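Local coordinates for Rho GTPase-activating protein 5 (Homo sapiens, PDB 5U4V), which probably stimulates GTP hydrolysis by Rho-family GTPases through its GAP activity and also carries pseudoGTPase domains, at residues 11-14 against 19-22; 73-78 against 82-87. All coordinates share one frame; numbering follows the deposited sequence.

Contact 1: 11-14 against 19-22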
ATOM      1  N   LEU A  11      -2.180  -8.519  -3.058  1.00 56.14           N
ATOM      2  CA  LEU A  11      -1.914  -7.167  -2.630  1.00 56.37           C
ATOM      3  C   LEU A  11      -2.966  -6.236  -3.091  1.00 53.68           C
ATOM      4  O   LEU A  11      -2.938  -5.784  -4.233  1.00 54.04           O
ATOM      5  CB  LEU A  11      -0.587  -6.687  -3.170  1.00 58.94           C
ATOM      6  CG  LEU A  11       0.484  -6.648  -2.118  1.00 61.99           C
ATOM      7  CD1 LEU A  11       1.822  -6.290  -2.759  1.00 63.26           C
ATOM      8  CD2 LEU A  11       0.040  -5.578  -1.142  1.00 63.41           C
ATOM      9  N   PHE A  12      -3.881  -5.914  -2.209  1.00 52.96           N
ATOM     10  CA  PHE A  12      -4.857  -4.899  -2.520  1.00 52.16           C
ATOM     11  C   PHE A  12      -4.217  -3.507  -2.467  1.00 51.00           C
ATOM     12  O   PHE A  12      -3.239  -3.268  -1.728  1.00 50.25           O
ATOM     13  CB  PHE A  12      -6.036  -4.982  -1.553  1.00 53.53           C
ATOM     14  CG  PHE A  12      -6.735  -6.324  -1.549  1.00 55.18           C
ATOM     15  CD1 PHE A  12      -7.770  -6.586  -2.449  1.00 54.34           C
ATOM     16  CD2 PHE A  12      -6.384  -7.314  -0.620  1.00 57.24           C
ATOM     17  CE1 PHE A  12      -8.437  -7.815  -2.439  1.00 56.32           C
ATOM     18  CE2 PHE A  12      -7.057  -8.537  -0.586  1.00 59.50           C
ATOM     19  CZ  PHE A  12      -8.089  -8.790  -1.496  1.00 58.48           C
ATOM     20  N   ILE A  13      -4.756  -2.601  -3.283  1.00 47.04           N
ATOM     21  CA  ILE A  13      -4.243  -1.247  -3.373  1.00 44.90           C
ATOM     22  C   ILE A  13      -5.412  -0.265  -3.370  1.00 43.89           C
ATOM     23  O   ILE A  13      -6.223  -0.242  -4.328  1.00 40.92           O
ATOM     24  CB  ILE A  13      -3.375  -0.999  -4.641  1.00 43.94           C
ATOM     25  CG1 ILE A  13      -2.094  -1.834  -4.624  1.00 45.49           C
ATOM     26  CG2 ILE A  13      -3.018   0.478  -4.758  1.00 43.57           C
ATOM     27  CD1 ILE A  13      -1.296  -1.799  -5.942  1.00 44.56           C
ATOM     28  N   LEU A  14      -5.469   0.556  -2.311  1.00 44.36           N
ATOM     29  CA  LEU A  14      -6.456   1.627  -2.167  1.00 44.20           C
ATOM     30  C   LEU A  14      -5.934   2.933  -2.694  1.00 45.43           C
ATOM     31  O   LEU A  14      -4.746   3.268  -2.517  1.00 46.45           O
ATOM     32  CB  LEU A  14      -6.793   1.823  -0.725  1.00 46.13           C
ATOM     33  CG  LEU A  14      -7.900   0.953  -0.164  1.00 47.82           C
ATOM     34  CD1 LEU A  14      -7.700   0.866   1.337  1.00 48.92           C
ATOM     35  CD2 LEU A  14      -9.248   1.605  -0.489  1.00 48.11           C
ATOM     36  N   LEU A  19      -5.551   6.511  -8.607  1.00 50.96           N
ATOM     37  CA  LEU A  19      -4.229   6.462  -7.987  1.00 49.32           C
ATOM     38  C   LEU A  19      -3.776   5.008  -7.729  1.00 44.66           C
ATOM     39  O   LEU A  19      -2.625   4.659  -7.905  1.00 41.94           O
ATOM     40  CB  LEU A  19      -4.259   7.242  -6.689  1.00 49.48           C
ATOM     41  CG  LEU A  19      -2.935   7.768  -6.159  1.00 50.49           C
ATOM     42  CD1 LEU A  19      -2.258   8.630  -7.184  1.00 49.53           C
ATOM     43  CD2 LEU A  19      -3.250   8.628  -4.930  1.00 53.36           C
ATOM     44  N   ALA A  20      -4.720   4.181  -7.314  1.00 43.04           N
ATOM     45  CA  ALA A  20      -4.463   2.781  -7.077  1.00 43.98           C
ATOM     46  C   ALA A  20      -4.211   2.035  -8.381  1.00 44.29           C
ATOM     47  O   ALA A  20      -3.558   1.013  -8.389  1.00 42.58           O
ATOM     48  CB  ALA A  20      -5.600   2.128  -6.303  1.00 43.36           C
ATOM     49  N   GLN A  21      -4.706   2.587  -9.486  1.00 46.35           N
ATOM     50  CA  GLN A  21      -4.580   1.913 -10.757  1.00 45.22           C
ATOM     51  C   GLN A  21      -3.233   2.186 -11.389  1.00 44.69           C
ATOM     52  O   GLN A  21      -2.619   1.296 -12.026  1.00 44.70           O
ATOM     53  CB  GLN A  21      -5.713   2.325 -11.691  1.00 49.52           C
ATOM     54  CG  GLN A  21      -5.667   1.574 -13.022  1.00 53.22           C
ATOM     55  CD  GLN A  21      -5.659   0.073 -12.776  1.00 54.01           C
ATOM     56  OE1 GLN A  21      -6.569  -0.454 -12.151  1.00 55.50           O
ATOM     57  NE2 GLN A  21      -4.609  -0.615 -13.232  1.00 54.44           N
ATOM     58  N   GLU A  22      -2.781   3.424 -11.259  1.00 44.38           N
ATOM     59  CA  GLU A  22      -1.499   3.854 -11.807  1.00 45.31           C
ATOM     60  C   GLU A  22      -0.379   3.081 -11.120  1.00 43.16           C
ATOM     61  O   GLU A  22       0.570   2.635 -11.763  1.00 42.87           O
ATOM     62  CB  GLU A  22      -1.298   5.360 -11.656  1.00 46.32           C
ATOM     63  CG  GLU A  22      -2.053   6.201 -12.671  1.00 50.52           C
ATOM     64  CD  GLU A  22      -2.638   7.485 -12.065  1.00 53.43           C
ATOM     65  OE1 GLU A  22      -2.042   8.592 -12.238  1.00 52.93           O
ATOM     66  OE2 GLU A  22      -3.678   7.383 -11.350  1.00 55.38           O
TER
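Ile13 and Ala20 meet across the first beta-alpha turn of the G-domain fold, where strand 8-14 ends, a four-residue loop follows and helix 19-28 begins. In P-loop GTPases the phosphate-binding loop occupies this place; in this pseudoGTPase domain the same turn joins the central sheet to the helix. The segments come nearest at Leu14 and Ala20, whose CA atoms are 5.4 Å apart. The methyl of Ala20 points at the strand and is met by the short branch of Ile13, with CG2 3.4 Å from Ala20 CB. That branch stands anti to the backbone N because CG1 takes the other staggered place, beside the N (chi1 -65°). CG2 also lies 3.6 Å from the CA of Ala20, so one methyl rests on both the backbone and the side chain of the helix. The same Ala20 CB also lies beside the Ile13 carbonyl O and sits 3.7 Å from the C atom of Leu14. Ile13 packs further against Phe72 and Val74 of the neighbouring strand, whereas Leu14 points away from segment 19-22 and packs on Phe83 and Phe87 of helix 78-96. Only 128 Å² is buried. The contact sets the Ala20 methyl against the Ile13 methyl and the strand's own backbone, so the helix start meets the strand end through apolar packing, with no hydrogen bond between the two segments.

Contact 2: 73-78 against 82-87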
ATOM      1  N   CYS A  73      -1.781   1.461   0.567  1.00 45.05           N
ATOM      2  CA  CYS A  73      -2.653   2.625   0.577  1.00 43.25           C
ATOM      3  C   CYS A  73      -1.892   3.845   0.107  1.00 41.99           C
ATOM      4  O   CYS A  73      -0.930   4.281   0.739  1.00 42.02           O
ATOM      5  CB  CYS A  73      -3.255   2.849   1.972  1.00 43.71           C
ATOM      6  SG  CYS A  73      -3.981   1.371   2.728  1.00 47.50           S
ATOM      7  N   VAL A  74      -2.335   4.389  -1.011  1.00 41.24           N
ATOM      8  CA  VAL A  74      -1.643   5.437  -1.760  1.00 39.53           C
ATOM      9  C   VAL A  74      -2.529   6.684  -1.714  1.00 39.72           C
ATOM     10  O   VAL A  74      -3.741   6.611  -1.815  1.00 39.18           O
ATOM     11  CB  VAL A  74      -1.420   5.032  -3.252  1.00 40.58           C
ATOM     12  CG1 VAL A  74      -0.468   5.960  -3.993  1.00 40.10           C
ATOM     13  CG2 VAL A  74      -0.957   3.620  -3.348  1.00 42.32           C
ATOM     14  N   PHE A  75      -1.886   7.826  -1.552  1.00 40.99           N
ATOM     15  CA  PHE A  75      -2.537   9.126  -1.519  1.00 42.08           C
ATOM     16  C   PHE A  75      -1.509  10.162  -1.981  1.00 43.75           C
ATOM     17  O   PHE A  75      -0.280   9.945  -1.836  1.00 41.44           O
ATOM     18  CB  PHE A  75      -3.039   9.444  -0.098  1.00 41.20           C
ATOM     19  CG  PHE A  75      -1.949   9.547   0.925  1.00 40.86           C
ATOM     20  CD1 PHE A  75      -1.348   8.398   1.446  1.00 38.97           C
ATOM     21  CD2 PHE A  75      -1.447  10.816   1.321  1.00 40.58           C
ATOM     22  CE1 PHE A  75      -0.310   8.522   2.351  1.00 39.90           C
ATOM     23  CE2 PHE A  75      -0.413  10.901   2.220  1.00 39.53           C
ATOM     24  CZ  PHE A  75       0.137   9.768   2.746  1.00 39.15           C
ATOM     25  N   ASN A  76      -2.008  11.261  -2.554  1.00 47.34           N
ATOM     26  CA  ASN A  76      -1.161  12.337  -3.031  1.00 50.15           C
ATOM     27  C   ASN A  76      -1.679  13.745  -2.675  1.00 53.50           C
ATOM     28  O   ASN A  76      -1.228  14.754  -3.227  1.00 55.24           O
ATOM     29  CB  ASN A  76      -0.926  12.191  -4.542  1.00 51.90           C
ATOM     30  CG  ASN A  76      -2.159  12.397  -5.350  1.00 53.23           C
ATOM     31  OD1 ASN A  76      -3.260  12.484  -4.816  1.00 56.73           O
ATOM     32  ND2 ASN A  76      -1.985  12.482  -6.667  1.00 54.82           N
ATOM     33  N   SER A  77      -2.649  13.809  -1.779  1.00 55.72           N
ATOM     34  CA  SER A  77      -3.247  15.087  -1.403  1.00 59.49           C
ATOM     35  C   SER A  77      -4.085  14.914  -0.166  1.00 58.89           C
ATOM     36  O   SER A  77      -4.218  13.799   0.366  1.00 55.35           O
ATOM     37  CB  SER A  77      -4.067  15.653  -2.561  1.00 62.72           C
ATOM     38  OG  SER A  77      -5.130  14.773  -2.869  1.00 63.42           O
ATOM     39  N   ILE A  78      -4.636  16.023   0.306  1.00 61.87           N
ATOM     40  CA  ILE A  78      -5.500  16.003   1.490  1.00 61.55           C
ATOM     41  C   ILE A  78      -6.722  15.146   1.221  1.00 60.81           C
ATOM     42  O   ILE A  78      -7.139  14.371   2.078  1.00 61.20           O
ATOM     43  CB  ILE A  78      -5.877  17.428   1.912  1.00 65.45           C
ATOM     44  CG1 ILE A  78      -4.610  18.178   2.344  1.00 67.16           C
ATOM     45  CG2 ILE A  78      -6.881  17.420   3.057  1.00 67.79           C
ATOM     46  CD1 ILE A  78      -4.773  19.680   2.508  1.00 72.46           C
ATOM     47  N   SER A  82      -7.693  11.537   3.180  1.00 51.20           N
ATOM     48  CA  SER A  82      -8.963  11.414   3.920  1.00 51.73           C
ATOM     49  C   SER A  82      -9.779  10.209   3.482  1.00 51.20           C
ATOM     50  O   SER A  82     -10.288   9.483   4.331  1.00 50.60           O
ATOM     51  CB  SER A  82      -9.806  12.692   3.774  1.00 54.65           C
ATOM     52  OG  SER A  82     -10.081  12.963   2.413  1.00 57.07           O
ATOM     53  N   PHE A  83      -9.908  10.014   2.165  1.00 51.37           N
ATOM     54  CA  PHE A  83     -10.521   8.818   1.594  1.00 52.02           C
ATOM     55  C   PHE A  83      -9.922   7.550   2.219  1.00 50.71           C
ATOM     56  O   PHE A  83     -10.645   6.668   2.605  1.00 54.54           O
ATOM     57  CB  PHE A  83     -10.349   8.843   0.063  1.00 53.96           C
ATOM     58  CG  PHE A  83     -10.702   7.559  -0.615  1.00 55.20           C
ATOM     59  CD1 PHE A  83      -9.750   6.551  -0.776  1.00 53.79           C
ATOM     60  CD2 PHE A  83     -11.987   7.350  -1.090  1.00 59.17           C
ATOM     61  CE1 PHE A  83     -10.075   5.347  -1.385  1.00 55.15           C
ATOM     62  CE2 PHE A  83     -12.338   6.140  -1.693  1.00 60.14           C
ATOM     63  CZ  PHE A  83     -11.377   5.134  -1.840  1.00 58.49           C
ATOM     64  N   ILE A  84      -8.600   7.479   2.307  1.00 49.00           N
ATOM     65  CA  ILE A  84      -7.899   6.372   2.923  1.00 50.24           C
ATOM     66  C   ILE A  84      -8.266   6.234   4.396  1.00 52.00           C
ATOM     67  O   ILE A  84      -8.616   5.132   4.857  1.00 49.63           O
ATOM     68  CB  ILE A  84      -6.367   6.539   2.838  1.00 49.49           C
ATOM     69  CG1 ILE A  84      -5.862   6.338   1.402  1.00 49.85           C
ATOM     70  CG2 ILE A  84      -5.674   5.557   3.763  1.00 48.54           C
ATOM     71  CD1 ILE A  84      -4.371   6.546   1.317  1.00 48.76           C
ATOM     72  N   GLY A  85      -8.151   7.349   5.131  1.00 52.37           N
ATOM     73  CA  GLY A  85      -8.589   7.388   6.531  1.00 56.55           C
ATOM     74  C   GLY A  85     -10.034   6.927   6.620  1.00 59.93           C
ATOM     75  O   GLY A  85     -10.373   5.926   7.289  1.00 59.78           O
ATOM     76  N   GLU A  86     -10.866   7.627   5.857  1.00 61.88           N
ATOM     77  CA  GLU A  86     -12.280   7.390   5.846  1.00 65.28           C
ATOM     78  C   GLU A  86     -12.569   5.957   5.464  1.00 66.85           C
ATOM     79  O   GLU A  86     -13.479   5.352   6.004  1.00 69.44           O
ATOM     80  CB  GLU A  86     -12.981   8.379   4.894  1.00 67.20           C
ATOM     81  CG  GLU A  86     -14.476   8.167   4.690  1.00 72.90           C
ATOM     82  CD  GLU A  86     -15.200   9.444   4.289  1.00 75.32           C
ATOM     83  OE1 GLU A  86     -14.849  10.506   4.848  1.00 74.96           O
ATOM     84  OE2 GLU A  86     -16.130   9.380   3.442  1.00 76.66           O
ATOM     85  N   PHE A  87     -11.801   5.411   4.534  1.00 64.48           N
ATOM     86  CA  PHE A  87     -12.074   4.060   4.126  1.00 63.75           C
ATOM     87  C   PHE A  87     -11.625   3.053   5.154  1.00 61.55           C
ATOM     88  O   PHE A  87     -12.299   2.069   5.378  1.00 65.57           O
ATOM     89  CB  PHE A  87     -11.465   3.728   2.783  1.00 65.11           C
ATOM     90  CG  PHE A  87     -11.980   2.452   2.218  1.00 68.40           C
ATOM     91  CD1 PHE A  87     -11.413   1.232   2.582  1.00 70.50           C
ATOM     92  CD2 PHE A  87     -13.072   2.460   1.355  1.00 73.99           C
ATOM     93  CE1 PHE A  87     -11.927   0.026   2.086  1.00 73.43           C
ATOM     94  CE2 PHE A  87     -13.589   1.262   0.842  1.00 76.77           C
ATOM     95  CZ  PHE A  87     -12.993   0.044   1.191  1.00 75.83           C
TER
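Ile84 turns CG1 anti to its own carbonyl carbon (chi1 -71°), and its extended second torsion carries CD1 straight out from helix 78-96 to the strand, where Phe75, with CG set between its backbone N and carbonyl carbon (chi1 63°), offers CB and the ring atom CD1. This is a beta-alpha unit of the G-domain fold, in which strand 69-75 leads through a short turn into the helix; the two segment axes pass 8.7 Å apart and run roughly antiparallel, at 147°. The CD1 methyl of Ile84 is 3.5 Å from both CB and CD1 of Phe75, approaching the ring obliquely as the two side chains cross at about a right angle. The same methyl lies 3.2 Å from the carbonyl O of Val74, while Ile84 CG2, the other branch, is 4.0 Å from Cys73 CB. Replacing Ile84 by an alanine would probably open a gap beside Phe75 and Cys73 and leave the phenyl ring freer to turn. The Val74 side chain points to the other face of the sheet, against Leu19 and Leu23 of helix 19-28. At the start of helix 78-96, Ser77 occupies the N-cap position and its OG is hydrogen-bonded to Ser80 OG. One turn on, Ser82 N donates to Ile78 O at 3.1 Å, the regular helical bond, and Ser82 OG is hydrogen-bonded to the carbonyl O of Glu79.

In the fold
Contacts 1 and 2 lie in series along the chain, with strands 36-38 and 41-50 between them; their centres are 12 Å apart, and they are built on neighbouring parallel strands of one sheet. A probable hydrogen bond ties the strands directly, from Val74 N to Leu14 O at 3.1 Å. The two helices cover opposite faces of the sheet: Ile13 and Val74 point to the side of helix 19-28, Leu14 and Cys73 to that of helix 78-96. Leu19 bridges the units, its CD2 3.5 Å from the CA of Phe75. The strand order 2-3-1-4-5-6 is that of a G domain, with strands 8-14 and 69-75 side by side at the middle of the sheet.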